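PDB 3G79: NDP-N-acetyl-D-galactosaminuronic acid dehydrogenase from Methanosarcina mazei Go1, which probably oxidises UDP-N-acetyl-D-mannosamine to UDP-N-acetyl-D-mannosaminouronate, with reduction of two NAD(+) per sugar nucleotide. Local coordinates for residues Leu8-Leu12 with Asp203-Thr207; Lys13-Pro17 with Ser100-Ala104; Ile18-Leu24 with Phe43-Phe49; Leu142-Glu146 with Arg209-Tyr214; Ile198-Ile202 with Pro225-Ala231. All coordinates share one frame; numbering follows the deposited sequence.

Contact 1 of 5, residues Leu8-Leu12 with Asp203-Thr207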
# COMPACT_ATOMS: atom_id res chain seq x y z
N LEU A 8 17.73 3.98 37.50
CA LEU A 8 17.98 2.81 36.62
C LEU A 8 19.32 2.89 35.87
O LEU A 8 20.11 1.93 35.88
CB LEU A 8 16.81 2.59 35.66
CG LEU A 8 16.96 1.47 34.61
CD1 LEU A 8 17.26 0.12 35.28
CD2 LEU A 8 15.72 1.37 33.72
N GLU A 9 19.56 4.04 35.23
CA GLU A 9 20.80 4.34 34.53
C GLU A 9 22.03 4.02 35.38
O GLU A 9 23.01 3.46 34.86
CB GLU A 9 20.82 5.80 34.06
CG GLU A 9 19.85 6.15 32.93
CD GLU A 9 19.56 7.67 32.80
OE1 GLU A 9 19.95 8.45 33.70
OE2 GLU A 9 18.94 8.07 31.78
N LYS A 10 21.97 4.38 36.67
CA LYS A 10 23.07 4.18 37.65
C LYS A 10 23.29 2.69 37.93
O LYS A 10 24.44 2.20 37.85
CB LYS A 10 22.77 4.86 38.99
CG LYS A 10 22.76 6.37 39.02
CD LYS A 10 22.12 6.85 40.34
CE LYS A 10 22.47 8.31 40.69
NZ LYS A 10 22.23 9.25 39.55
N LEU A 11 22.20 2.00 38.27
CA LEU A 11 22.23 0.57 38.49
C LEU A 11 22.80 -0.12 37.30
O LEU A 11 23.58 -1.03 37.44
CB LEU A 11 20.82 0.04 38.67
CG LEU A 11 20.17 0.31 39.99
CD1 LEU A 11 18.69 0.08 39.86
CD2 LEU A 11 20.82 -0.66 40.94
N LEU A 12 22.37 0.30 36.12
CA LEU A 12 22.88 -0.25 34.88
C LEU A 12 24.37 0.04 34.69
O LEU A 12 25.12 -0.88 34.41
CB LEU A 12 22.03 0.21 33.69
CG LEU A 12 20.93 -0.64 33.04
CD1 LEU A 12 20.46 -1.85 33.85
CD2 LEU A 12 19.76 0.29 32.70
N ASP A 203 11.40 2.77 28.52
CA ASP A 203 12.03 4.07 28.63
C ASP A 203 13.33 3.93 27.89
O ASP A 203 13.71 2.80 27.52
CB ASP A 203 12.30 4.49 30.08
CG ASP A 203 12.72 3.34 30.99
OD1 ASP A 203 12.37 3.42 32.17
OD2 ASP A 203 13.41 2.37 30.56
N GLU A 204 14.01 5.05 27.66
CA GLU A 204 15.23 5.08 26.85
C GLU A 204 16.34 4.23 27.47
O GLU A 204 17.09 3.58 26.75
CB GLU A 204 15.71 6.51 26.60
CG GLU A 204 14.56 7.52 26.39
CD GLU A 204 14.20 7.82 24.92
OE1 GLU A 204 13.02 8.19 24.69
OE2 GLU A 204 15.07 7.74 24.02
N ALA A 205 16.40 4.19 28.79
CA ALA A 205 17.39 3.38 29.48
C ALA A 205 17.27 1.89 29.16
O ALA A 205 18.30 1.22 28.93
CB ALA A 205 17.33 3.62 30.98
N SER A 206 16.04 1.36 29.15
CA SER A 206 15.80 -0.10 28.88
C SER A 206 16.00 -0.42 27.41
O SER A 206 16.54 -1.47 27.06
CB SER A 206 14.36 -0.50 29.26
OG SER A 206 14.02 -0.10 30.57
N THR A 207 15.55 0.48 26.54
CA THR A 207 15.87 0.42 25.12
C THR A 207 17.36 0.27 24.86
O THR A 207 17.77 -0.59 24.10
CB THR A 207 15.34 1.66 24.35
OG1 THR A 207 13.90 1.67 24.35
CG2 THR A 207 15.74 1.63 22.94
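Leu8 carries its CG trans to the backbone N (chi1 176°), which sends CD2 across to Ala205, Ser206 and Asp203. Asp203 has its CG between its own backbone N and carbonyl carbon (chi1 37°). That turn brings OD2 over the first helical residues, where it meets both Ser206 and Leu8. The CD2 methyl of Leu8 does most of the touching. Leu8 CD2 lies 3.9 Å from Ala205 CB and 4.0 Å from Asp203 OD2. Leu8 CD2 also reaches Ser206 OG, at 3.9 Å. Ala205 CB has a second neighbour in Glu9 CG, at 4.1 Å. The carboxylate of Glu9 runs on past it, and OE1 takes a hydrogen bond from Ser6 N. One turn after Leu8, Leu12 brings CD2 to 4.1 Å from Ala205 O.

Asp203 is the N-cap of helix 204-214, the helix of a beta-alpha-beta unit between strands 197-201 and 223-227 of the NAD-binding domain. Helix 7-15 packs against the capped start of this helix. The capping bond runs from Ser206 N to Asp203 OD2 over 3.2 Å, on the anti side of the carboxylate and somewhat out of its plane. Ser206 OG donates to Asp203 OD2 at a very short 2.5 Å, a length to be taken with caution, nearly in line with the C-O bond. Two donors therefore hold OD2. With an alanine at Asp203, Ser206 N and OG would probably both lose this side-chain acceptor, and Leu8 CD2 would lose a neighbour at the helix start. Ser206 OG is also hydrogen-bonded to Leu176 N, which links the cap to strand 175-178.

Contact 2 of 5, residues Lys13-Pro17 with Ser100-Ala104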
# COMPACT_ATOMS: atom_id res chain seq x y z
N LYS A 13 24.82 1.28 34.88
CA LYS A 13 26.25 1.54 34.67
C LYS A 13 27.06 0.78 35.71
O LYS A 13 28.12 0.27 35.40
CB LYS A 13 26.62 3.04 34.63
CG LYS A 13 26.50 3.73 33.20
CD LYS A 13 27.39 3.13 32.01
CE LYS A 13 27.15 3.88 30.66
NZ LYS A 13 27.08 3.03 29.39
N GLU A 14 26.53 0.70 36.93
CA GLU A 14 27.14 -0.04 38.02
C GLU A 14 27.18 -1.59 37.82
O GLU A 14 28.10 -2.25 38.31
CB GLU A 14 26.46 0.38 39.34
CG GLU A 14 26.22 -0.72 40.36
CD GLU A 14 25.31 -0.28 41.52
OE1 GLU A 14 24.88 -1.18 42.29
OE2 GLU A 14 25.05 0.94 41.64
N ARG A 15 26.19 -2.16 37.10
CA ARG A 15 26.14 -3.61 36.78
C ARG A 15 27.16 -3.90 35.68
O ARG A 15 27.69 -4.98 35.58
CB ARG A 15 24.71 -4.07 36.40
CG ARG A 15 24.39 -5.62 36.33
CD ARG A 15 23.05 -6.09 37.16
NE ARG A 15 22.92 -7.57 37.38
CZ ARG A 15 22.18 -8.14 38.33
NH1 ARG A 15 21.51 -7.37 39.17
NH2 ARG A 15 22.09 -9.48 38.45
N GLY A 16 27.44 -2.90 34.86
CA GLY A 16 28.38 -3.06 33.76
C GLY A 16 27.76 -3.73 32.54
O GLY A 16 26.56 -3.98 32.52
N PRO A 17 28.57 -4.03 31.52
CA PRO A 17 28.06 -4.70 30.33
C PRO A 17 27.43 -6.08 30.61
O PRO A 17 27.87 -6.79 31.52
CB PRO A 17 29.31 -4.85 29.45
CG PRO A 17 30.48 -4.56 30.36
CD PRO A 17 29.98 -3.62 31.38
N SER A 100 18.17 -15.24 39.24
CA SER A 100 18.86 -14.31 40.11
C SER A 100 20.29 -13.96 39.72
O SER A 100 20.73 -12.85 40.00
CB SER A 100 18.76 -14.71 41.57
OG SER A 100 17.54 -14.19 42.08
N GLU A 101 21.01 -14.89 39.08
CA GLU A 101 22.43 -14.66 38.82
C GLU A 101 22.66 -13.80 37.55
O GLU A 101 23.80 -13.52 37.20
CB GLU A 101 23.19 -15.99 38.64
CG GLU A 101 22.95 -17.13 39.69
CD GLU A 101 23.38 -18.53 39.18
OE1 GLU A 101 23.60 -19.45 40.02
OE2 GLU A 101 23.50 -18.71 37.94
N LEU A 102 21.61 -13.41 36.84
CA LEU A 102 21.78 -12.88 35.48
C LEU A 102 21.76 -11.38 35.34
O LEU A 102 21.16 -10.68 36.14
CB LEU A 102 20.71 -13.44 34.54
CG LEU A 102 20.46 -14.93 34.68
CD1 LEU A 102 19.22 -15.28 33.88
CD2 LEU A 102 21.69 -15.65 34.19
N ASP A 103 22.41 -10.94 34.27
CA ASP A 103 22.32 -9.56 33.76
C ASP A 103 21.08 -9.34 32.92
O ASP A 103 20.52 -8.23 32.95
CB ASP A 103 23.54 -9.23 32.92
CG ASP A 103 24.79 -9.20 33.76
OD1 ASP A 103 25.77 -9.88 33.39
OD2 ASP A 103 24.77 -8.50 34.79
N ALA A 104 20.67 -10.35 32.15
CA ALA A 104 19.42 -10.21 31.40
C ALA A 104 18.71 -11.53 31.23
O ALA A 104 19.36 -12.57 31.14
CB ALA A 104 19.65 -9.56 30.02
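Arg15 and Asp103 bury the most surface here, and Pro17 adds a smaller share. Arg15 reaches over from the last turn of helix 7-15. Its NE makes a weak hydrogen bond to Asp103 OD2 at 3.3 Å, as part of a salt bridge. OD2 sits at the edge of the guanidinium, near its plane. The carboxylate itself stands almost square to that group, with the two planes 87° apart. The aliphatic part of Arg15 joins in, since CG is also 3.3 Å from Asp103 OD2. Farther out, Arg15 NH2 comes to 2.8 Å from Leu102 O.

The contact ties helix 7-15 to the loop that leads into strand 104-107 of the Rossmann-type NAD-binding domain. This strand lies in the sheet beside strand 20-24. The other carboxylate oxygen faces that strand: Asp103 OD1 accepts from Lys19 N and Lys20 N. The aspartate thus serves the arginine with one oxygen and the backbone with the other. Gly16, the first residue after the helix, has a positive phi (81°). CB of Pro17 points away from the loop, but Pro17 O lies 4.2 Å from Asp103 OD1.

Contact 3 of 5, residues Ile18-Leu24 with Phe43-Phe49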
# COMPACT_ATOMS: atom_id res chain seq x y z
N ILE A 18 26.42 -6.44 29.81
CA ILE A 18 25.69 -7.70 29.92
C ILE A 18 26.67 -8.82 29.71
O ILE A 18 27.41 -8.83 28.73
CB ILE A 18 24.64 -7.79 28.84
CG1 ILE A 18 23.49 -6.84 29.13
CG2 ILE A 18 24.08 -9.17 28.75
CD1 ILE A 18 22.60 -6.62 27.93
N LYS A 19 26.68 -9.78 30.63
CA LYS A 19 27.59 -10.90 30.54
C LYS A 19 26.89 -12.22 30.76
O LYS A 19 27.34 -13.25 30.23
CB LYS A 19 28.71 -10.77 31.59
CG LYS A 19 29.81 -9.80 31.23
CD LYS A 19 30.71 -10.33 30.15
CE LYS A 19 31.53 -9.20 29.56
NZ LYS A 19 32.16 -9.52 28.24
N LYS A 20 25.84 -12.22 31.58
CA LYS A 20 25.13 -13.47 31.83
C LYS A 20 23.69 -13.25 31.43
O LYS A 20 23.03 -12.34 31.93
CB LYS A 20 25.21 -13.95 33.30
CG LYS A 20 26.64 -14.28 33.80
CD LYS A 20 26.70 -15.56 34.66
CE LYS A 20 27.90 -15.51 35.62
NZ LYS A 20 27.71 -14.40 36.63
N ILE A 21 23.21 -14.15 30.59
CA ILE A 21 21.92 -14.02 29.94
C ILE A 21 21.11 -15.27 30.24
O ILE A 21 21.66 -16.33 30.40
CB ILE A 21 22.13 -13.85 28.40
CG1 ILE A 21 22.85 -12.52 28.14
CG2 ILE A 21 20.81 -13.94 27.62
CD1 ILE A 21 23.25 -12.32 26.68
N GLY A 22 19.80 -15.16 30.29
CA GLY A 22 18.97 -16.32 30.54
C GLY A 22 17.92 -16.34 29.47
O GLY A 22 17.46 -15.28 29.03
N VAL A 23 17.58 -17.53 28.97
CA VAL A 23 16.38 -17.64 28.12
C VAL A 23 15.37 -18.60 28.71
O VAL A 23 15.73 -19.70 29.15
CB VAL A 23 16.74 -18.02 26.69
CG1 VAL A 23 15.52 -18.10 25.86
CG2 VAL A 23 17.69 -16.97 26.11
N LEU A 24 14.12 -18.15 28.79
CA LEU A 24 13.03 -19.00 29.23
C LEU A 24 12.22 -19.39 28.02
O LEU A 24 11.79 -18.50 27.24
CB LEU A 24 12.11 -18.26 30.20
CG LEU A 24 12.37 -18.21 31.69
CD1 LEU A 24 13.31 -17.11 32.01
CD2 LEU A 24 11.07 -17.99 32.41
N PHE A 43 29.56 -12.31 25.25
CA PHE A 43 28.71 -12.88 26.34
C PHE A 43 29.45 -14.07 26.97
O PHE A 43 30.27 -14.69 26.31
CB PHE A 43 27.30 -13.24 25.84
CG PHE A 43 26.50 -12.03 25.34
CD1 PHE A 43 26.47 -10.87 26.05
CD2 PHE A 43 25.80 -12.10 24.14
CE1 PHE A 43 25.75 -9.79 25.60
CE2 PHE A 43 25.07 -11.00 23.65
CZ PHE A 43 25.06 -9.84 24.39
N GLU A 44 29.21 -14.36 28.24
CA GLU A 44 30.01 -15.40 28.92
C GLU A 44 29.29 -16.74 29.01
O GLU A 44 29.88 -17.79 28.77
CB GLU A 44 30.47 -14.97 30.33
CG GLU A 44 31.66 -14.00 30.37
CD GLU A 44 31.93 -13.38 31.77
OE1 GLU A 44 32.84 -12.52 31.86
OE2 GLU A 44 31.25 -13.75 32.77
N LYS A 45 28.01 -16.68 29.37
CA LYS A 45 27.26 -17.87 29.75
C LYS A 45 25.79 -17.56 29.72
O LYS A 45 25.34 -16.56 30.30
CB LYS A 45 27.65 -18.38 31.15
CG LYS A 45 26.75 -19.54 31.64
CD LYS A 45 27.41 -20.43 32.72
CE LYS A 45 28.01 -21.71 32.13
NZ LYS A 45 26.94 -22.56 31.54
N VAL A 46 25.06 -18.42 29.03
CA VAL A 46 23.63 -18.34 28.90
C VAL A 46 23.01 -19.53 29.61
O VAL A 46 23.51 -20.65 29.52
CB VAL A 46 23.22 -18.32 27.40
CG1 VAL A 46 21.68 -18.39 27.22
CG2 VAL A 46 23.87 -17.10 26.66
N LEU A 47 21.92 -19.29 30.31
CA LEU A 47 21.12 -20.33 30.92
C LEU A 47 19.84 -20.41 30.15
O LEU A 47 19.23 -19.38 29.85
CB LEU A 47 20.82 -19.98 32.37
CG LEU A 47 22.00 -19.86 33.35
CD1 LEU A 47 21.52 -19.36 34.67
CD2 LEU A 47 22.77 -21.17 33.55
N GLY A 48 19.44 -21.63 29.81
CA GLY A 48 18.12 -21.89 29.27
C GLY A 48 17.27 -22.60 30.33
O GLY A 48 17.70 -23.58 30.99
N PHE A 49 16.04 -22.11 30.47
CA PHE A 49 15.19 -22.54 31.54
C PHE A 49 14.09 -23.48 31.06
O PHE A 49 13.28 -23.12 30.18
CB PHE A 49 14.68 -21.32 32.31
CG PHE A 49 15.78 -20.64 33.09
CD1 PHE A 49 16.16 -21.14 34.33
CD2 PHE A 49 16.48 -19.56 32.53
CE1 PHE A 49 17.19 -20.58 35.03
CE2 PHE A 49 17.53 -18.99 33.22
CZ PHE A 49 17.90 -19.50 34.45
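Residues 20-24 and 45-49 pair as parallel strands, 19° apart, with Ile21 beside Val46 and Val23 beside Gly48. They are the two strands of a beta-alpha-beta unit, joined through helix 30-39, at the start of the Rossmann-type domain. Backbone bonds alternate across the pair. Leu47 N donates to Ile21 O at 3.0 Å, and Val23 N to Leu47 O at 2.6 Å. Glu44 N extends the pairing to Lys19 O, at 2.9 Å.

Phe43 lies just before its strand and turns its ring under Ile21. The CD1 methyl of Ile21 sits over the ring face in a CH-pi contact, 3.4 Å from the centroid and 7° off the normal. Ile18 lies alongside the ring, its CG2 3.6 Å from Phe43 CE1. An alanine in place of Phe43 would probably open a gap beneath Ile21 CD1 and leave Ile18 CG2 without its neighbour. On the exposed flank the Lys19 chain crosses Glu44, while its NZ bonds to Cys42 O. Val23 reaches the glycine-rich turn that follows its strand, a pattern consistent with dinucleotide binding. On the other face of the sheet, the Phe49 ring turns its edge to Gly22, with CE2 4.0 Å from Gly22 CA.

Contact 4 of 5, residues Leu142-Glu146 with Arg209-Tyr214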
# COMPACT_ATOMS: atom_id res chain seq x y z
N LEU A 142 17.91 -6.83 33.25
CA LEU A 142 17.04 -6.49 32.11
C LEU A 142 16.13 -7.68 31.73
O LEU A 142 16.62 -8.79 31.57
CB LEU A 142 17.83 -6.00 30.88
CG LEU A 142 17.04 -6.09 29.55
CD1 LEU A 142 16.23 -4.81 29.34
CD2 LEU A 142 17.96 -6.34 28.29
N VAL A 143 14.84 -7.42 31.57
CA VAL A 143 13.89 -8.43 31.16
C VAL A 143 13.40 -8.08 29.77
O VAL A 143 13.06 -6.91 29.48
CB VAL A 143 12.69 -8.50 32.17
CG1 VAL A 143 11.71 -9.56 31.78
CG2 VAL A 143 13.18 -8.78 33.58
N VAL A 144 13.37 -9.07 28.90
CA VAL A 144 12.86 -8.86 27.55
C VAL A 144 11.75 -9.84 27.15
O VAL A 144 11.93 -11.05 27.16
CB VAL A 144 13.97 -8.96 26.46
CG1 VAL A 144 13.43 -8.42 25.12
CG2 VAL A 144 15.17 -8.16 26.85
N LEU A 145 10.61 -9.28 26.76
CA LEU A 145 9.59 -10.07 26.08
C LEU A 145 9.95 -10.29 24.61
O LEU A 145 9.93 -9.33 23.81
CB LEU A 145 8.22 -9.42 26.20
CG LEU A 145 7.58 -9.20 27.58
CD1 LEU A 145 6.06 -9.17 27.51
CD2 LEU A 145 7.97 -10.29 28.52
N GLU A 146 10.27 -11.55 24.28
CA GLU A 146 10.47 -11.98 22.90
C GLU A 146 9.23 -12.63 22.27
O GLU A 146 9.11 -12.62 21.05
CB GLU A 146 11.69 -12.91 22.77
CG GLU A 146 13.04 -12.24 22.95
CD GLU A 146 14.23 -13.20 22.82
OE1 GLU A 146 14.10 -14.40 23.19
OE2 GLU A 146 15.31 -12.77 22.35
N ARG A 209 19.74 -0.59 26.96
CA ARG A 209 20.24 -1.82 27.56
C ARG A 209 19.90 -2.99 26.66
O ARG A 209 20.68 -3.96 26.54
CB ARG A 209 19.64 -2.06 28.95
CG ARG A 209 20.25 -3.20 29.76
CD ARG A 209 21.74 -3.09 29.81
NE ARG A 209 22.31 -3.91 30.88
CZ ARG A 209 23.59 -3.87 31.27
NH1 ARG A 209 24.45 -3.05 30.67
NH2 ARG A 209 24.00 -4.65 32.26
N ALA A 210 18.75 -2.89 25.98
CA ALA A 210 18.31 -4.05 25.18
C ALA A 210 19.05 -4.11 23.84
O ALA A 210 19.47 -5.19 23.40
CB ALA A 210 16.82 -4.09 25.03
N VAL A 211 19.24 -2.95 23.21
CA VAL A 211 20.10 -2.86 22.04
C VAL A 211 21.43 -3.62 22.28
O VAL A 211 21.87 -4.37 21.42
CB VAL A 211 20.38 -1.38 21.66
CG1 VAL A 211 21.46 -1.28 20.60
CG2 VAL A 211 19.10 -0.72 21.15
N GLU A 212 22.02 -3.46 23.46
CA GLU A 212 23.26 -4.14 23.82
C GLU A 212 23.12 -5.67 23.85
O GLU A 212 24.09 -6.40 23.58
CB GLU A 212 23.75 -3.65 25.18
CG GLU A 212 23.83 -2.13 25.32
CD GLU A 212 24.22 -1.67 26.72
OE1 GLU A 212 24.60 -2.51 27.58
OE2 GLU A 212 24.11 -0.45 26.98
N LEU A 213 21.92 -6.13 24.19
CA LEU A 213 21.66 -7.55 24.30
C LEU A 213 21.59 -8.12 22.91
O LEU A 213 22.04 -9.21 22.67
CB LEU A 213 20.35 -7.80 25.07
CG LEU A 213 19.93 -9.23 25.26
CD1 LEU A 213 21.04 -10.03 25.95
CD2 LEU A 213 18.58 -9.33 26.02
N TYR A 214 21.04 -7.35 21.98
CA TYR A 214 20.81 -7.89 20.62
C TYR A 214 21.81 -7.54 19.50
O TYR A 214 21.84 -8.23 18.50
CB TYR A 214 19.37 -7.62 20.15
CG TYR A 214 18.35 -8.37 20.99
CD1 TYR A 214 18.08 -9.74 20.76
CD2 TYR A 214 17.65 -7.74 22.01
CE1 TYR A 214 17.17 -10.44 21.53
CE2 TYR A 214 16.73 -8.45 22.77
CZ TYR A 214 16.49 -9.79 22.53
OH TYR A 214 15.58 -10.50 23.33
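Tyr214 OH donates to Glu146 OE2 at 2.5 Å, a very short bond whose exact length deserves caution. The oxygen lies at the edge of the ring, near its plane, and the carboxylate is tilted 41° to that plane. Val144 comes at the hydroxyl end too, with CG1 3.5 Å from Tyr214 OH. Its other methyl, CG2, slides past Leu213 and lies 3.7 Å from Leu213 CD2. Leu213 CD2 is also 3.8 Å from Leu142 CD2. Leu142 completes the row by setting CD2 on Ala210 and CB 3.9 Å from Arg209 CG.

Strand 142-145 and the helical segment 209-214 run at 71° to each other. The helix lies over one face of the sheet, so alternate strand residues, Leu142 and Val144, point to it. Strand 197-201 also lies under this helix: Val199 packs against Ala210 and Tyr214. Tyr214 is aimed by its first torsion, with CG trans to the carbonyl carbon (chi1 -66°), and Leu213 CG rests over one ring face near the rim. At the other end, Arg209 NH1 makes a weak hydrogen bond to Glu212 OE1 within a salt bridge, while NH2 donates to Gly16 O.

Glu146 OE2 has a second partner, a salt bridge to Arg197 NH2. A neutral hydroxyl and a cation therefore grip one carboxylate oxygen. This probably fixes the turn of the carboxylate at the strand end, close to the glycine-rich turn.

Contact 5 of 5, residues Ile198-Ile202 with Pro225-Ala231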
# COMPACT_ATOMS: atom_id res chain seq x y z
N ILE A 198 13.31 -5.44 15.84
CA ILE A 198 12.63 -4.35 16.56
C ILE A 198 12.91 -4.52 18.08
O ILE A 198 12.72 -5.61 18.65
CB ILE A 198 11.12 -4.44 16.33
CG1 ILE A 198 10.78 -4.58 14.83
CG2 ILE A 198 10.37 -3.37 17.06
CD1 ILE A 198 11.30 -3.53 13.90
N VAL A 199 13.39 -3.46 18.73
CA VAL A 199 13.69 -3.58 20.16
C VAL A 199 13.13 -2.34 20.78
O VAL A 199 13.57 -1.24 20.44
CB VAL A 199 15.21 -3.71 20.45
CG1 VAL A 199 15.53 -3.60 21.96
CG2 VAL A 199 15.73 -5.03 19.92
N GLY A 200 12.16 -2.51 21.67
CA GLY A 200 11.51 -1.36 22.28
C GLY A 200 11.48 -1.44 23.78
O GLY A 200 10.96 -2.43 24.35
N GLY A 201 12.05 -0.42 24.44
CA GLY A 201 12.15 -0.43 25.91
C GLY A 201 11.04 0.42 26.43
O GLY A 201 10.48 1.23 25.68
N ILE A 202 10.70 0.25 27.70
CA ILE A 202 9.66 1.07 28.35
C ILE A 202 10.09 2.52 28.65
O ILE A 202 9.27 3.36 29.02
CB ILE A 202 9.13 0.40 29.64
CG1 ILE A 202 10.21 0.35 30.72
CG2 ILE A 202 8.60 -0.97 29.34
CD1 ILE A 202 9.69 -0.15 32.07
N PRO A 225 15.51 0.56 17.14
CA PRO A 225 15.18 0.88 18.55
C PRO A 225 13.98 1.82 18.65
O PRO A 225 13.86 2.79 17.84
CB PRO A 225 16.46 1.57 19.06
CG PRO A 225 17.01 2.32 17.77
CD PRO A 225 16.42 1.57 16.53
N MET A 226 13.09 1.54 19.60
CA MET A 226 11.88 2.35 19.84
C MET A 226 11.28 2.09 21.26
O MET A 226 11.91 1.43 22.09
CB MET A 226 10.85 2.10 18.73
CG MET A 226 10.35 0.63 18.54
SD MET A 226 9.25 0.16 17.17
CE MET A 226 10.43 0.19 15.82
N SER A 227 10.07 2.58 21.53
CA SER A 227 9.41 2.31 22.80
C SER A 227 8.88 0.89 22.75
O SER A 227 8.65 0.35 21.67
CB SER A 227 8.25 3.29 23.02
OG SER A 227 7.20 2.98 22.12
N ALA A 228 8.68 0.26 23.89
CA ALA A 228 8.07 -1.09 23.95
C ALA A 228 6.71 -1.14 23.24
O ALA A 228 6.42 -2.08 22.44
CB ALA A 228 7.91 -1.51 25.39
N THR A 229 5.87 -0.15 23.53
CA THR A 229 4.54 -0.08 22.94
C THR A 229 4.64 0.06 21.43
O THR A 229 3.86 -0.54 20.71
CB THR A 229 3.71 1.10 23.51
OG1 THR A 229 3.55 0.93 24.94
CG2 THR A 229 2.32 1.14 22.89
N ALA A 230 5.61 0.82 20.93
CA ALA A 230 5.80 0.99 19.48
C ALA A 230 6.24 -0.33 18.83
O ALA A 230 5.84 -0.66 17.73
CB ALA A 230 6.79 2.07 19.22
N ALA A 231 7.03 -1.10 19.57
CA ALA A 231 7.48 -2.41 19.13
C ALA A 231 6.30 -3.29 18.93
O ALA A 231 6.22 -3.92 17.93
CB ALA A 231 8.50 -3.05 20.15
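Met226 N donates to Val199 O at 2.9 Å, and Ala228 N to Gly201 O at 2.7 Å. The second bond comes from above the carbonyl plane; its donor, Ala228, is the first residue of helix 228-258. Between them Gly201 N reaches toward Met226 O, whose placement is less certain. Ser227 is the N-cap of this helix, and its OG accepts from Ala230 N at 2.9 Å. Thr207 OG1 of helix 204-214 bonds both Gly201 N and Met226 O.

Strands 197-201 and 223-227 are parallel neighbours at one end of the domain's sheet, joined through helix 204-214 as a beta-alpha-beta unit. Around this frame the side chains close in. Ile198 CG2 lies 3.6 Å from Ala231 CB and 3.7 Å from Met226 SD. The first Met226 torsion, 59°, sets CG between backbone N and carbonyl carbon, on the side of Ile198. Ile202 CG2 meets Ala228 CB at 4.0 Å. Met226 also packs on Asp265 of the second subunit, and Ile198 on Gly269 of that subunit.

At Gly200 a side chain would collide with Ser227 O and Ala231 CB. Its lack of one lets the helix start press directly on the strand backbone, while Ser227 satisfies an amide of the first turn.

In the fold
From the N terminus, helix 7-15 is where two long loops begin. Contact 1 closes the longer one on helix 204-214, and contact 2 closes the shorter one, nested inside it, on the loop before strand 104-107. Contact 3 is nested within both and pairs the first two strands of the sheet. Contact 4 opens after contacts 2 and 3 have closed. It sets strand 142-145 against helix 204-214 and crosses contact 1. Contact 5 crosses contacts 1 and 4, and joins the last two strands around that helix. Helix 204-214 is thus the shared piece, meeting helix 7-15 and strands at the middle and far end of one sheet; Leu213 also packs on Ile21 of contact 3.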